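Local coordinates for tubulin-specific chaperone A (Saccharomyces cerevisiae, PDB 1QSD), which binds beta-tubulin as a post-chaperonin cofactor and takes part in an early step of the tubulin folding pathway, at residues T4-L16 / D75-V89. Residues are numbered along the deposited sequence; the frame is centred on the assembly and turned at random.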
loop_
_atom_site.group_PDB
_atom_site.type_symbol
_atom_site.label_atom_id
_atom_site.label_comp_id
_atom_site.label_asym_id
_atom_site.label_seq_id
_atom_site.Cartn_x
_atom_site.Cartn_y
_atom_site.Cartn_z
ATOM N N THR A 4 19.843 -13.012 -15.675
ATOM C CA THR A 4 19.260 -14.122 -16.504
ATOM C C THR A 4 17.762 -14.034 -16.348
ATOM O O THR A 4 17.281 -13.486 -15.341
ATOM C CB THR A 4 19.670 -15.529 -16.009
ATOM O OG1 THR A 4 19.178 -15.721 -14.677
ATOM C CG2 THR A 4 21.188 -15.686 -16.005
ATOM N N GLN A 5 17.034 -14.575 -17.329
ATOM C CA GLN A 5 15.584 -14.574 -17.312
ATOM C C GLN A 5 15.034 -15.308 -16.074
ATOM O O GLN A 5 14.055 -14.869 -15.476
ATOM C CB GLN A 5 15.041 -15.173 -18.605
ATOM C CG GLN A 5 13.568 -14.891 -18.798
ATOM C CD GLN A 5 13.032 -15.320 -20.144
ATOM O OE1 GLN A 5 11.960 -14.879 -20.566
ATOM N NE2 GLN A 5 13.757 -16.203 -20.818
ATOM N N LEU A 6 15.693 -16.393 -15.673
ATOM C CA LEU A 6 15.300 -17.130 -14.486
ATOM C C LEU A 6 15.316 -16.190 -13.268
ATOM O O LEU A 6 14.301 -16.046 -12.565
ATOM C CB LEU A 6 16.251 -18.313 -14.237
ATOM C CG LEU A 6 15.939 -19.115 -12.952
ATOM C CD1 LEU A 6 14.498 -19.654 -13.009
ATOM C CD2 LEU A 6 16.952 -20.258 -12.763
ATOM N N ASP A 7 16.462 -15.544 -13.036
ATOM C CA ASP A 7 16.616 -14.628 -11.905
ATOM C C ASP A 7 15.565 -13.511 -11.907
ATOM O O ASP A 7 15.084 -13.099 -10.841
ATOM C CB ASP A 7 18.017 -14.003 -11.887
ATOM C CG ASP A 7 19.131 -15.041 -11.807
ATOM O OD1 ASP A 7 20.277 -14.721 -12.227
ATOM O OD2 ASP A 7 18.875 -16.170 -11.324
ATOM N N ILE A 8 15.227 -13.009 -13.093
ATOM C CA ILE A 8 14.249 -11.939 -13.185
ATOM C C ILE A 8 12.884 -12.444 -12.731
ATOM O O ILE A 8 12.220 -11.776 -11.934
ATOM C CB ILE A 8 14.187 -11.300 -14.625
ATOM C CG1 ILE A 8 15.463 -10.481 -14.897
ATOM C CG2 ILE A 8 12.991 -10.344 -14.739
ATOM C CD1 ILE A 8 15.695 -10.177 -16.379
ATOM N N LYS A 9 12.473 -13.615 -13.225
ATOM C CA LYS A 9 11.184 -14.200 -12.843
ATOM C C LYS A 9 11.144 -14.519 -11.340
ATOM O O LYS A 9 10.189 -14.163 -10.673
ATOM C CB LYS A 9 10.871 -15.440 -13.685
ATOM C CG LYS A 9 10.653 -15.106 -15.159
ATOM C CD LYS A 9 10.222 -16.291 -15.965
ATOM C CE LYS A 9 10.125 -15.911 -17.441
ATOM N NZ LYS A 9 9.151 -14.807 -17.713
ATOM N N VAL A 10 12.209 -15.095 -10.791
ATOM C CA VAL A 10 12.243 -15.397 -9.365
ATOM C C VAL A 10 12.079 -14.125 -8.550
ATOM O O VAL A 10 11.210 -14.053 -7.691
ATOM C CB VAL A 10 13.548 -16.070 -8.945
ATOM C CG1 VAL A 10 13.578 -16.254 -7.448
ATOM C CG2 VAL A 10 13.694 -17.420 -9.636
ATOM N N LYS A 11 12.895 -13.112 -8.837
ATOM C CA LYS A 11 12.827 -11.842 -8.110
ATOM C C LYS A 11 11.473 -11.157 -8.228
ATOM O O LYS A 11 10.952 -10.618 -7.241
ATOM C CB LYS A 11 13.948 -10.902 -8.556
ATOM C CG LYS A 11 15.293 -11.293 -7.986
ATOM C CD LYS A 11 16.434 -10.484 -8.575
ATOM C CE LYS A 11 17.766 -10.927 -7.965
ATOM N NZ LYS A 11 18.945 -10.255 -8.597
ATOM N N ALA A 12 10.905 -11.192 -9.427
ATOM C CA ALA A 12 9.607 -10.587 -9.656
ATOM C C ALA A 12 8.618 -11.165 -8.635
ATOM O O ALA A 12 7.931 -10.405 -7.942
ATOM C CB ALA A 12 9.134 -10.864 -11.081
ATOM N N LEU A 13 8.626 -12.494 -8.484
ATOM C CA LEU A 13 7.728 -13.184 -7.572
ATOM C C LEU A 13 8.037 -12.928 -6.103
ATOM O O LEU A 13 7.121 -12.667 -5.309
ATOM C CB LEU A 13 7.724 -14.686 -7.835
ATOM C CG LEU A 13 6.803 -15.531 -6.915
ATOM C CD1 LEU A 13 5.306 -15.082 -6.996
ATOM C CD2 LEU A 13 6.923 -17.016 -7.283
ATOM N N LYS A 14 9.315 -13.029 -5.732
ATOM C CA LYS A 14 9.729 -12.793 -4.345
ATOM C C LYS A 14 9.375 -11.370 -3.888
ATOM O O LYS A 14 9.017 -11.151 -2.740
ATOM C CB LYS A 14 11.234 -13.063 -4.152
ATOM C CG LYS A 14 11.633 -14.512 -4.416
ATOM C CD LYS A 14 12.954 -14.929 -3.728
ATOM C CE LYS A 14 13.097 -16.474 -3.733
ATOM N NZ LYS A 14 14.219 -17.071 -2.923
ATOM N N ARG A 15 9.444 -10.406 -4.787
ATOM C CA ARG A 15 9.120 -9.054 -4.394
ATOM C C ARG A 15 7.629 -8.857 -4.234
ATOM O O ARG A 15 7.169 -8.110 -3.360
ATOM C CB ARG A 15 9.795 -8.060 -5.326
ATOM C CG ARG A 15 11.342 -8.245 -5.274
ATOM C CD ARG A 15 11.833 -8.552 -3.831
ATOM N NE ARG A 15 13.253 -8.905 -3.681
ATOM C CZ ARG A 15 13.890 -9.877 -4.341
ATOM N NH1 ARG A 15 13.261 -10.619 -5.247
ATOM N NH2 ARG A 15 15.155 -10.165 -4.032
ATOM N N LEU A 16 6.859 -9.626 -4.979
ATOM C CA LEU A 16 5.412 -9.533 -4.844
ATOM C C LEU A 16 4.979 -10.128 -3.496
ATOM O O LEU A 16 4.151 -9.556 -2.791
ATOM C CB LEU A 16 4.691 -10.249 -5.995
ATOM C CG LEU A 16 4.265 -9.391 -7.178
ATOM C CD1 LEU A 16 3.307 -10.170 -8.063
ATOM C CD2 LEU A 16 3.568 -8.160 -6.649
ATOM N N ASP A 75 3.750 -18.105 -14.197
ATOM C CA ASP A 75 4.736 -17.769 -15.198
ATOM C C ASP A 75 6.044 -18.468 -14.847
ATOM O O ASP A 75 6.673 -19.070 -15.716
ATOM C CB ASP A 75 4.949 -16.258 -15.243
ATOM C CG ASP A 75 5.873 -15.832 -16.380
ATOM O OD1 ASP A 75 6.815 -15.058 -16.114
ATOM O OD2 ASP A 75 5.662 -16.287 -17.534
ATOM N N LEU A 76 6.416 -18.420 -13.573
ATOM C CA LEU A 76 7.642 -19.057 -13.119
ATOM C C LEU A 76 7.544 -20.585 -13.240
ATOM O O LEU A 76 8.486 -21.236 -13.690
ATOM C CB LEU A 76 7.976 -18.602 -11.687
ATOM C CG LEU A 76 9.266 -19.073 -10.997
ATOM C CD1 LEU A 76 10.460 -18.939 -11.930
ATOM C CD2 LEU A 76 9.493 -18.299 -9.694
ATOM N N GLU A 77 6.404 -21.149 -12.850
ATOM C CA GLU A 77 6.176 -22.587 -12.938
ATOM C C GLU A 77 6.272 -23.035 -14.398
ATOM O O GLU A 77 6.905 -24.037 -14.700
ATOM C CB GLU A 77 4.793 -22.948 -12.390
ATOM C CG GLU A 77 4.599 -22.686 -10.888
ATOM C CD GLU A 77 3.220 -23.133 -10.359
ATOM O OE1 GLU A 77 2.187 -22.552 -10.777
ATOM O OE2 GLU A 77 3.170 -24.056 -9.514
ATOM N N GLN A 78 5.634 -22.309 -15.303
ATOM C CA GLN A 78 5.694 -22.670 -16.718
ATOM C C GLN A 78 7.122 -22.580 -17.291
ATOM O O GLN A 78 7.565 -23.450 -18.047
ATOM C CB GLN A 78 4.730 -21.797 -17.528
ATOM C CG GLN A 78 4.415 -22.350 -18.921
ATOM C CD GLN A 78 3.529 -23.642 -18.944
ATOM O OE1 GLN A 78 2.984 -24.005 -20.001
ATOM N NE2 GLN A 78 3.373 -24.312 -17.797
ATOM N N PHE A 79 7.858 -21.550 -16.890
ATOM C CA PHE A 79 9.227 -21.363 -17.355
ATOM C C PHE A 79 10.084 -22.573 -16.937
ATOM O O PHE A 79 10.826 -23.115 -17.740
ATOM C CB PHE A 79 9.776 -20.058 -16.765
ATOM C CG PHE A 79 11.223 -19.784 -17.098
ATOM C CD1 PHE A 79 11.577 -19.185 -18.306
ATOM C CD2 PHE A 79 12.233 -20.099 -16.189
ATOM C CE1 PHE A 79 12.924 -18.900 -18.600
ATOM C CE2 PHE A 79 13.593 -19.816 -16.482
ATOM C CZ PHE A 79 13.927 -19.218 -17.680
ATOM N N LEU A 80 9.911 -23.032 -15.702
ATOM C CA LEU A 80 10.669 -24.148 -15.181
ATOM C C LEU A 80 10.409 -25.485 -15.868
ATOM O O LEU A 80 11.309 -26.310 -15.943
ATOM C CB LEU A 80 10.456 -24.279 -13.673
ATOM C CG LEU A 80 11.111 -23.221 -12.786
ATOM C CD1 LEU A 80 10.619 -23.385 -11.339
ATOM C CD2 LEU A 80 12.644 -23.349 -12.872
ATOM N N LYS A 81 9.204 -25.715 -16.377
ATOM C CA LYS A 81 8.896 -26.980 -17.052
ATOM C C LYS A 81 9.770 -27.298 -18.248
ATOM O O LYS A 81 9.874 -28.455 -18.641
ATOM C CB LYS A 81 7.452 -27.029 -17.535
ATOM C CG LYS A 81 6.449 -27.200 -16.450
ATOM C CD LYS A 81 5.058 -27.219 -17.041
ATOM C CE LYS A 81 4.013 -26.940 -15.980
ATOM N NZ LYS A 81 2.665 -26.803 -16.584
ATOM N N THR A 82 10.351 -26.270 -18.857
ATOM C CA THR A 82 11.186 -26.457 -20.036
ATOM C C THR A 82 12.582 -25.884 -19.866
ATOM O O THR A 82 13.294 -25.699 -20.855
ATOM C CB THR A 82 10.553 -25.802 -21.286
ATOM O OG1 THR A 82 10.259 -24.424 -21.006
ATOM C CG2 THR A 82 9.267 -26.530 -21.704
ATOM N N TYR A 83 12.982 -25.636 -18.621
ATOM C CA TYR A 83 14.292 -25.079 -18.352
ATOM C C TYR A 83 15.420 -26.091 -18.564
ATOM O O TYR A 83 15.367 -27.214 -18.060
ATOM C CB TYR A 83 14.355 -24.536 -16.927
ATOM C CG TYR A 83 15.638 -23.810 -16.600
ATOM C CD1 TYR A 83 15.952 -22.607 -17.221
ATOM C CD2 TYR A 83 16.520 -24.319 -15.661
ATOM C CE1 TYR A 83 17.119 -21.921 -16.908
ATOM C CE2 TYR A 83 17.679 -23.648 -15.336
ATOM C CZ TYR A 83 17.973 -22.447 -15.964
ATOM O OH TYR A 83 19.119 -21.774 -15.636
ATOM N N GLN A 84 16.442 -25.680 -19.318
ATOM C CA GLN A 84 17.595 -26.528 -19.598
ATOM C C GLN A 84 18.897 -25.880 -19.199
ATOM O O GLN A 84 19.960 -26.403 -19.481
ATOM C CB GLN A 84 17.664 -26.869 -21.074
ATOM C CG GLN A 84 16.587 -27.816 -21.520
ATOM C CD GLN A 84 16.919 -28.466 -22.836
ATOM O OE1 GLN A 84 17.654 -29.463 -22.889
ATOM N NE2 GLN A 84 16.417 -27.889 -23.919
ATOM N N GLY A 85 18.827 -24.745 -18.525
ATOM C CA GLY A 85 20.041 -24.069 -18.130
ATOM C C GLY A 85 20.869 -24.782 -17.079
ATOM O O GLY A 85 20.561 -25.878 -16.604
ATOM N N THR A 86 21.900 -24.093 -16.640
ATOM C CA THR A 86 22.793 -24.647 -15.660
ATOM C C THR A 86 22.612 -24.010 -14.271
ATOM O O THR A 86 23.333 -24.347 -13.334
ATOM C CB THR A 86 24.254 -24.504 -16.177
ATOM O OG1 THR A 86 25.161 -25.166 -15.289
ATOM C CG2 THR A 86 24.636 -23.019 -16.350
ATOM N N GLU A 87 21.673 -23.082 -14.125
ATOM C CA GLU A 87 21.482 -22.460 -12.821
ATOM C C GLU A 87 20.771 -23.397 -11.863
ATOM O O GLU A 87 20.010 -24.284 -12.273
ATOM C CB GLU A 87 20.684 -21.158 -12.918
ATOM C CG GLU A 87 21.377 -20.016 -13.638
ATOM C CD GLU A 87 20.679 -18.675 -13.395
ATOM O OE1 GLU A 87 19.985 -18.179 -14.297
ATOM O OE2 GLU A 87 20.813 -18.124 -12.281
ATOM N N ASP A 88 21.042 -23.185 -10.584
ATOM C CA ASP A 88 20.448 -23.948 -9.505
ATOM C C ASP A 88 19.028 -23.375 -9.393
ATOM O O ASP A 88 18.878 -22.165 -9.242
ATOM C CB ASP A 88 21.285 -23.663 -8.246
ATOM C CG ASP A 88 20.707 -24.267 -6.999
ATOM O OD1 ASP A 88 19.719 -25.030 -7.098
ATOM O OD2 ASP A 88 21.257 -23.971 -5.914
ATOM N N VAL A 89 17.997 -24.203 -9.543
ATOM C CA VAL A 89 16.618 -23.717 -9.446
ATOM C C VAL A 89 15.943 -23.877 -8.062
ATOM O O VAL A 89 14.719 -23.722 -7.939
ATOM C CB VAL A 89 15.717 -24.354 -10.524
ATOM C CG1 VAL A 89 16.314 -24.117 -11.896
ATOM C CG2 VAL A 89 15.557 -25.845 -10.275
HETATM O O HOH W 1 8.003 -15.689 -19.933
#
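Leu6 is wedged between helix 45-81 and the loop that leaves it, one methyl serving each. Its CD1 lies 3.6 Å from Phe79 CE2 and also touches Leu76 and Leu80, whereas CD2 faces Tyr83, Glu87 CB and Val89 CG1. Leu76 settles as a knob among Leu6, Lys9, Val10 and Leu13, its CD2 3.8 Å from Leu13 CD2. Phe79 extends this tight layer outward: the Lys9 chain crosses its ring obliquely in an off-centre CH-pi contact, CD standing 4.2 Å from the ring centroid. Replacing Phe79 with an alanine would probably open a gap beside Leu6 CD1 and leave the methylenes of Lys9 without the ring they lean on. Helices 5-39 and 45-81 form a long antiparallel hairpin; here the axes of segments 5-16 and 75-81 approach to 10.0 Å at 155°, and the loop after 81 leads into helix 90-104, on which Val10 and Leu80 also pack. Beside Phe79 lies a polar patch at the subunit interface. Lys9, bent at its last torsion (chi4 -60°), brings NZ within 2.8 Å of Asp75 OD1, on the syn side and slightly out of the carboxylate plane. Asp47 and Lys50 of the second subunit pair with Lys9 and Asp75 respectively, building an alternating charge cluster. The looser, solvent-facing side is the loop end, where exposed Thr4 donates through OG1 to Glu87 OE1 (2.6 Å) and accepts from Asp7 N in an ST motif. There the neighbouring carboxylates, nearly perpendicular, bring Asp7 OD2 and Glu87 OE2 to 2.9 Å, a like-charge approach that probably raises the proton affinity of one of them.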